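Local coordinates for protein soluble secreted antigen MPT53 (Mycobacterium tuberculosis, PDB 1LU4) that probably oxidises reduced, unfolded secreted proteins to form disulfide bonds, as a secreted disulfide oxidoreductase of the thioredoxin family, at residues P26-F31 against P54-V59; W30-W35 against Q71-K76. All coordinates share one frame; numbering follows the deposited sequence.

Overall arrangement
From the N terminus, the chain reaches strand 27-32, from which both contacts start. Helix 37-52 follows, and the chain then returns as strand 57-62 beside the first strand. Contact 1 closes this loop and completes a beta-alpha-beta unit. The chain next runs into helix 67-77, and contact 2 closes a longer loop by setting that helix against the end of strand 27-32 and the residues after it. The two loops overlap, and contact 2 closes later in the chain. The contacts share Trp30 and Phe31, and their centres lie about 16 Å apart, on opposite sides of the chain's centre. Contact 1 pairs two neighbouring inner strands of the five-stranded mixed sheet; contact 2 ties a helix to the end of strand 27-32.

Contact 1: residues P26-F31 against P54-V59; sequences PAVLWF and PAVTFV
Val28 and Phe58 lie side by side on one face of a parallel strand pair. Val28 CB sits over the Phe58 ring toward its rim, 3.8 Å from Phe58 CD2, a CH-pi contact. A chi1 of 175° puts Val28 CG2 beside the backbone N, and this branch meets both Phe58 CE2 and Val56 CG1, each at 3.9 Å. Just before the strand, the Pro26 ring rests against Val56 CG2 through its CB, and its CG meets Ala55 O. On the other face Leu29 and Val59 point the same way, and Leu29 CD2 comes within 4.0 Å of Val59 CB. Four backbone hydrogen bonds join the segments: Thr57 N to Pro26 O, Val28 N to Thr57 O, Val59 N to Val28 O at 2.8 Å, and Trp30 N to Val59 O. Leu46 and Ala50 of helix 37-52 meet Phe58, and Val131 of helix 124-133 touches Val28, Val56 and Phe58. One water donates to Pro26 O and Ala55 O and accepts from Thr57 OG1. The chemistry is thus divided: Val28 and Phe58 make one face apolar, the other carries the Thr57 hydroxyl beside Leu29 and Val59, and Pro26 O is gripped twice, by Thr57 N and by the water.

Contact 2: residues W30-W35 against Q71-K76; sequences WFWTPW and QSFVSK
Phe73 and Trp32 meet with different first torsions. Phe73 CG is anti to the backbone N (chi1 180°), which sends CG away from that nitrogen. Trp32 CG stands between the backbone N and the carbonyl carbon (chi1 61°), and from there the indole lies against the Phe73 ring. The two side chains slide past each other in opposite directions and overlap as an offset stack. The Trp32 six-membered ring and the Phe73 ring have centroids 4.4 Å apart and planes at 14°. The overlap is close: Trp32 CZ3 lies 3.3 Å from Phe73 CD1. Trp32 CE3 sits over the Phe73 face, toward the rim.

Trp30 comes to Phe73 in another way. The two reach toward each other tip to tip, and Trp30 CH2 meets the edge of the Phe73 ring, 3.8 Å from Phe73 CE1. Pro34 packs beside the root of the ring, with its CB 3.8 Å from Phe73 CB. Its carbonyl O lies 3.5 Å from Phe73 CD2. Val74 crosses Trp32 at about a right angle and sets its CG2 3.8 Å from Trp32 CZ2.

No hydrogen bond joins the two segments, so the contact rests on apolar and aromatic surfaces. The indole nitrogens are satisfied elsewhere: Trp32 NE1 binds Asn83 OD1, and Trp30 NE1 binds Glu42 OE1. Helix 37-52 also borders the contact, with Asn40 and Ala43 touching Phe73 and Cys39 touching Trp32. Cys36 and Cys39 form the CxxC sequence just after this segment, the predicted redox-active pair, which is not disulfide-bonded here. The arrangement fits the thioredoxin fold, in which a central strand leads into a CxxC motif at the start of a helix.

Contact 1: residues P26-F31 against P54-V59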
loop_
_atom_site.group_PDB
_atom_site.type_symbol
_atom_site.label_atom_id
_atom_site.label_comp_id
_atom_site.label_asym_id
_atom_site.label_seq_id
_atom_site.Cartn_x
_atom_site.Cartn_y
_atom_site.Cartn_z
ATOM N N PRO A 26 1.582 13.612 2.304
ATOM C CA PRO A 26 2.081 12.699 1.275
ATOM C C PRO A 26 1.902 11.244 1.770
ATOM O O PRO A 26 2.144 10.926 2.933
ATOM C CB PRO A 26 3.566 13.030 1.173
ATOM C CG PRO A 26 3.917 13.883 2.345
ATOM C CD PRO A 26 2.666 14.414 2.942
ATOM N N ALA A 27 1.432 10.400 0.855
ATOM C CA ALA A 27 1.127 9.040 1.261
ATOM C C ALA A 27 1.282 8.102 0.069
ATOM O O ALA A 27 1.190 8.550 -1.103
ATOM C CB ALA A 27 -0.305 8.985 1.816
ATOM N N VAL A 28 1.441 6.839 0.369
ATOM C CA VAL A 28 1.504 5.807 -0.673
ATOM C C VAL A 28 0.567 4.691 -0.214
ATOM O O VAL A 28 0.729 4.144 0.874
ATOM C CB VAL A 28 2.934 5.280 -0.865
ATOM C CG1 VAL A 28 2.949 4.108 -1.876
ATOM C CG2 VAL A 28 3.926 6.353 -1.307
ATOM N N LEU A 29 -0.381 4.323 -1.116
ATOM C CA LEU A 29 -1.137 3.097 -0.931
ATOM C C LEU A 29 -0.519 2.010 -1.797
ATOM O O LEU A 29 -0.209 2.260 -2.980
ATOM C CB LEU A 29 -2.605 3.255 -1.345
ATOM C CG LEU A 29 -3.379 4.403 -0.708
ATOM C CD1 LEU A 29 -4.818 4.397 -1.199
ATOM C CD2 LEU A 29 -3.286 4.394 0.829
ATOM N N TRP A 30 -0.357 0.816 -1.242
ATOM C CA TRP A 30 0.196 -0.296 -1.980
ATOM C C TRP A 30 -0.739 -1.476 -1.808
ATOM O O TRP A 30 -0.910 -2.000 -0.706
ATOM C CB TRP A 30 1.595 -0.640 -1.474
ATOM C CG TRP A 30 2.299 -1.739 -2.213
ATOM C CD1 TRP A 30 2.542 -1.831 -3.558
ATOM C CD2 TRP A 30 2.925 -2.907 -1.649
ATOM N NE1 TRP A 30 3.240 -2.964 -3.871
ATOM C CE2 TRP A 30 3.486 -3.634 -2.715
ATOM C CE3 TRP A 30 3.042 -3.374 -0.329
ATOM C CZ2 TRP A 30 4.170 -4.838 -2.493
ATOM C CZ3 TRP A 30 3.733 -4.589 -0.115
ATOM C CH2 TRP A 30 4.269 -5.273 -1.205
ATOM N N PHE A 31 -1.362 -1.877 -2.926
ATOM C CA PHE A 31 -2.322 -3.007 -2.932
ATOM C C PHE A 31 -1.595 -4.257 -3.278
ATOM O O PHE A 31 -0.980 -4.375 -4.365
ATOM C CB PHE A 31 -3.412 -2.715 -3.997
ATOM C CG PHE A 31 -4.270 -1.521 -3.647
ATOM C CD1 PHE A 31 -3.878 -0.209 -3.945
ATOM C CD2 PHE A 31 -5.500 -1.707 -2.995
ATOM C CE1 PHE A 31 -4.690 0.853 -3.613
ATOM C CE2 PHE A 31 -6.299 -0.622 -2.649
ATOM C CZ PHE A 31 -5.902 0.678 -2.936
ATOM N N PRO A 54 10.313 8.702 6.216
ATOM C CA PRO A 54 9.333 8.624 7.304
ATOM C C PRO A 54 8.251 9.686 7.264
ATOM O O PRO A 54 7.173 9.532 7.882
ATOM C CB PRO A 54 10.158 8.715 8.592
ATOM C CG PRO A 54 11.385 9.438 8.118
ATOM C CD PRO A 54 11.696 8.888 6.726
ATOM N N ALA A 55 8.497 10.802 6.547
ATOM C CA ALA A 55 7.433 11.799 6.496
ATOM C C ALA A 55 6.407 11.469 5.405
ATOM O O ALA A 55 5.438 12.257 5.266
ATOM C CB ALA A 55 8.089 13.143 6.361
ATOM N N VAL A 56 6.568 10.409 4.628
ATOM C CA VAL A 56 5.551 9.889 3.696
ATOM C C VAL A 56 4.910 8.702 4.424
ATOM O O VAL A 56 5.600 7.834 4.995
ATOM C CB VAL A 56 6.192 9.433 2.382
ATOM C CG1 VAL A 56 5.206 8.810 1.424
ATOM C CG2 VAL A 56 6.860 10.652 1.701
ATOM N N THR A 57 3.576 8.674 4.453
ATOM C CA THR A 57 2.877 7.615 5.167
ATOM C C THR A 57 2.468 6.490 4.194
ATOM O O THR A 57 1.757 6.739 3.241
ATOM C CB THR A 57 1.626 8.195 5.842
ATOM O OG1 THR A 57 2.057 9.277 6.711
ATOM C CG2 THR A 57 0.945 7.156 6.711
ATOM N N PHE A 58 3.005 5.324 4.449
ATOM C CA PHE A 58 2.747 4.165 3.592
ATOM C C PHE A 58 1.664 3.314 4.234
ATOM O O PHE A 58 1.702 3.029 5.432
ATOM C CB PHE A 58 4.018 3.286 3.463
ATOM C CG PHE A 58 5.077 3.892 2.555
ATOM C CD1 PHE A 58 5.785 5.027 2.968
ATOM C CD2 PHE A 58 5.345 3.322 1.320
ATOM C CE1 PHE A 58 6.757 5.570 2.129
ATOM C CE2 PHE A 58 6.325 3.847 0.472
ATOM C CZ PHE A 58 7.000 4.960 0.918
ATOM N N VAL A 59 0.711 2.857 3.400
ATOM C CA VAL A 59 -0.327 1.949 3.841
ATOM C C VAL A 59 -0.438 0.863 2.812
ATOM O O VAL A 59 -0.752 1.092 1.656
ATOM C CB VAL A 59 -1.664 2.668 4.020
ATOM C CG1 VAL A 59 -2.758 1.705 4.488
ATOM C CG2 VAL A 59 -1.508 3.837 4.996
HETATM O O HOH W 1 2.741 11.631 5.585
#

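Contact 2: residues W30-W35 against Q71-K76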
loop_
_atom_site.group_PDB
_atom_site.type_symbol
_atom_site.label_atom_id
_atom_site.label_comp_id
_atom_site.label_asym_id
_atom_site.label_seq_id
_atom_site.Cartn_x
_atom_site.Cartn_y
_atom_site.Cartn_z
ATOM N N TRP A 30 -0.357 0.816 -1.242
ATOM C CA TRP A 30 0.196 -0.296 -1.980
ATOM C C TRP A 30 -0.739 -1.476 -1.808
ATOM O O TRP A 30 -0.910 -2.000 -0.706
ATOM C CB TRP A 30 1.595 -0.640 -1.474
ATOM C CG TRP A 30 2.299 -1.739 -2.213
ATOM C CD1 TRP A 30 2.542 -1.831 -3.558
ATOM C CD2 TRP A 30 2.925 -2.907 -1.649
ATOM N NE1 TRP A 30 3.240 -2.964 -3.871
ATOM C CE2 TRP A 30 3.486 -3.634 -2.715
ATOM C CE3 TRP A 30 3.042 -3.374 -0.329
ATOM C CZ2 TRP A 30 4.170 -4.838 -2.493
ATOM C CZ3 TRP A 30 3.733 -4.589 -0.115
ATOM C CH2 TRP A 30 4.269 -5.273 -1.205
ATOM N N PHE A 31 -1.362 -1.877 -2.926
ATOM C CA PHE A 31 -2.322 -3.007 -2.932
ATOM C C PHE A 31 -1.595 -4.257 -3.278
ATOM O O PHE A 31 -0.980 -4.375 -4.365
ATOM C CB PHE A 31 -3.412 -2.715 -3.997
ATOM C CG PHE A 31 -4.270 -1.521 -3.647
ATOM C CD1 PHE A 31 -3.878 -0.209 -3.945
ATOM C CD2 PHE A 31 -5.500 -1.707 -2.995
ATOM C CE1 PHE A 31 -4.690 0.853 -3.613
ATOM C CE2 PHE A 31 -6.299 -0.622 -2.649
ATOM C CZ PHE A 31 -5.902 0.678 -2.936
ATOM N N TRP A 32 -1.624 -5.226 -2.373
ATOM C CA TRP A 32 -0.810 -6.461 -2.533
ATOM C C TRP A 32 -1.602 -7.678 -2.109
ATOM O O TRP A 32 -2.633 -7.631 -1.432
ATOM C CB TRP A 32 0.427 -6.308 -1.666
ATOM C CG TRP A 32 0.331 -6.135 -0.194
ATOM C CD1 TRP A 32 0.237 -4.945 0.460
ATOM C CD2 TRP A 32 0.339 -7.148 0.823
ATOM N NE1 TRP A 32 0.185 -5.118 1.824
ATOM C CE2 TRP A 32 0.258 -6.471 2.067
ATOM C CE3 TRP A 32 0.419 -8.539 0.803
ATOM C CZ2 TRP A 32 0.259 -7.146 3.296
ATOM C CZ3 TRP A 32 0.416 -9.204 2.017
ATOM C CH2 TRP A 32 0.320 -8.519 3.253
ATOM N N THR A 33 -1.063 -8.849 -2.558
ATOM C CA THR A 33 -1.493 -10.116 -2.011
ATOM C C THR A 33 -0.240 -10.929 -1.710
ATOM O O THR A 33 0.763 -10.768 -2.399
ATOM C CB THR A 33 -2.398 -10.898 -3.009
ATOM O OG1 THR A 33 -1.626 -11.352 -4.172
ATOM C CG2 THR A 33 -3.607 -10.180 -3.496
ATOM N N PRO A 34 -0.239 -11.803 -0.674
ATOM C CA PRO A 34 1.036 -12.367 -0.234
ATOM C C PRO A 34 1.606 -13.421 -1.154
ATOM O O PRO A 34 2.797 -13.756 -1.039
ATOM C CB PRO A 34 0.690 -12.928 1.156
ATOM C CG PRO A 34 -0.811 -13.167 1.125
ATOM C CD PRO A 34 -1.318 -12.009 0.260
ATOM N N TRP A 35 0.771 -13.969 -2.057
ATOM C CA TRP A 35 1.200 -15.064 -2.890
ATOM C C TRP A 35 1.545 -14.598 -4.272
ATOM O O TRP A 35 1.954 -15.420 -5.134
ATOM C CB TRP A 35 0.047 -16.087 -2.937
ATOM C CG TRP A 35 -1.353 -15.514 -3.010
ATOM C CD1 TRP A 35 -2.218 -15.424 -1.939
ATOM C CD2 TRP A 35 -2.057 -14.964 -4.117
ATOM N NE1 TRP A 35 -3.434 -14.854 -2.342
ATOM C CE2 TRP A 35 -3.322 -14.593 -3.688
ATOM C CE3 TRP A 35 -1.690 -14.817 -5.475
ATOM C CZ2 TRP A 35 -4.290 -14.019 -4.529
ATOM C CZ3 TRP A 35 -2.625 -14.276 -6.327
ATOM C CH2 TRP A 35 -3.905 -13.911 -5.818
ATOM N N GLN A 71 0.139 -11.724 7.431
ATOM C CA GLN A 71 1.117 -11.400 8.487
ATOM C C GLN A 71 2.482 -12.007 8.188
ATOM O O GLN A 71 3.509 -11.397 8.420
ATOM C CB GLN A 71 0.613 -11.958 9.827
ATOM C CG GLN A 71 -0.585 -11.154 10.292
ATOM C CD GLN A 71 -1.186 -11.699 11.570
ATOM O OE1 GLN A 71 -0.927 -12.845 11.998
ATOM N NE2 GLN A 71 -1.961 -10.874 12.232
ATOM N N SER A 72 2.518 -13.257 7.668
ATOM C CA SER A 72 3.831 -13.831 7.345
ATOM C C SER A 72 4.566 -12.997 6.343
ATOM O O SER A 72 5.806 -12.913 6.404
ATOM C CB SER A 72 3.603 -15.241 6.780
ATOM O OG SER A 72 3.218 -16.117 7.798
ATOM N N PHE A 73 3.845 -12.449 5.348
ATOM C CA PHE A 73 4.472 -11.630 4.320
ATOM C C PHE A 73 5.049 -10.330 4.901
ATOM O O PHE A 73 6.190 -9.982 4.647
ATOM C CB PHE A 73 3.399 -11.378 3.279
ATOM C CG PHE A 73 3.779 -10.550 2.098
ATOM C CD1 PHE A 73 3.710 -9.154 2.123
ATOM C CD2 PHE A 73 4.189 -11.140 0.885
ATOM C CE1 PHE A 73 3.982 -8.423 0.970
ATOM C CE2 PHE A 73 4.479 -10.382 -0.241
ATOM C CZ PHE A 73 4.366 -8.994 -0.213
ATOM N N VAL A 74 4.251 -9.654 5.750
ATOM C CA VAL A 74 4.729 -8.450 6.395
ATOM C C VAL A 74 5.958 -8.749 7.231
ATOM O O VAL A 74 6.922 -7.942 7.235
ATOM C CB VAL A 74 3.583 -7.826 7.234
ATOM C CG1 VAL A 74 4.104 -6.808 8.232
ATOM C CG2 VAL A 74 2.516 -7.192 6.342
ATOM N N SER A 75 5.938 -9.874 7.943
ATOM C CA SER A 75 7.087 -10.228 8.810
ATOM C C SER A 75 8.312 -10.543 7.984
ATOM O O SER A 75 9.409 -10.101 8.293
ATOM C CB SER A 75 6.739 -11.410 9.692
ATOM O OG SER A 75 5.752 -11.036 10.637
ATOM N N LYS A 76 8.177 -11.376 6.944
ATOM C CA LYS A 76 9.289 -11.791 6.108
ATOM C C LYS A 76 10.018 -10.619 5.473
ATOM O O LYS A 76 11.230 -10.650 5.389
ATOM C CB LYS A 76 8.754 -12.734 5.018
ATOM C CG LYS A 76 9.782 -13.187 3.977
ATOM C CD LYS A 76 9.105 -14.183 3.034
ATOM C CE LYS A 76 10.167 -14.604 1.993
ATOM N NZ LYS A 76 9.521 -15.543 1.061
#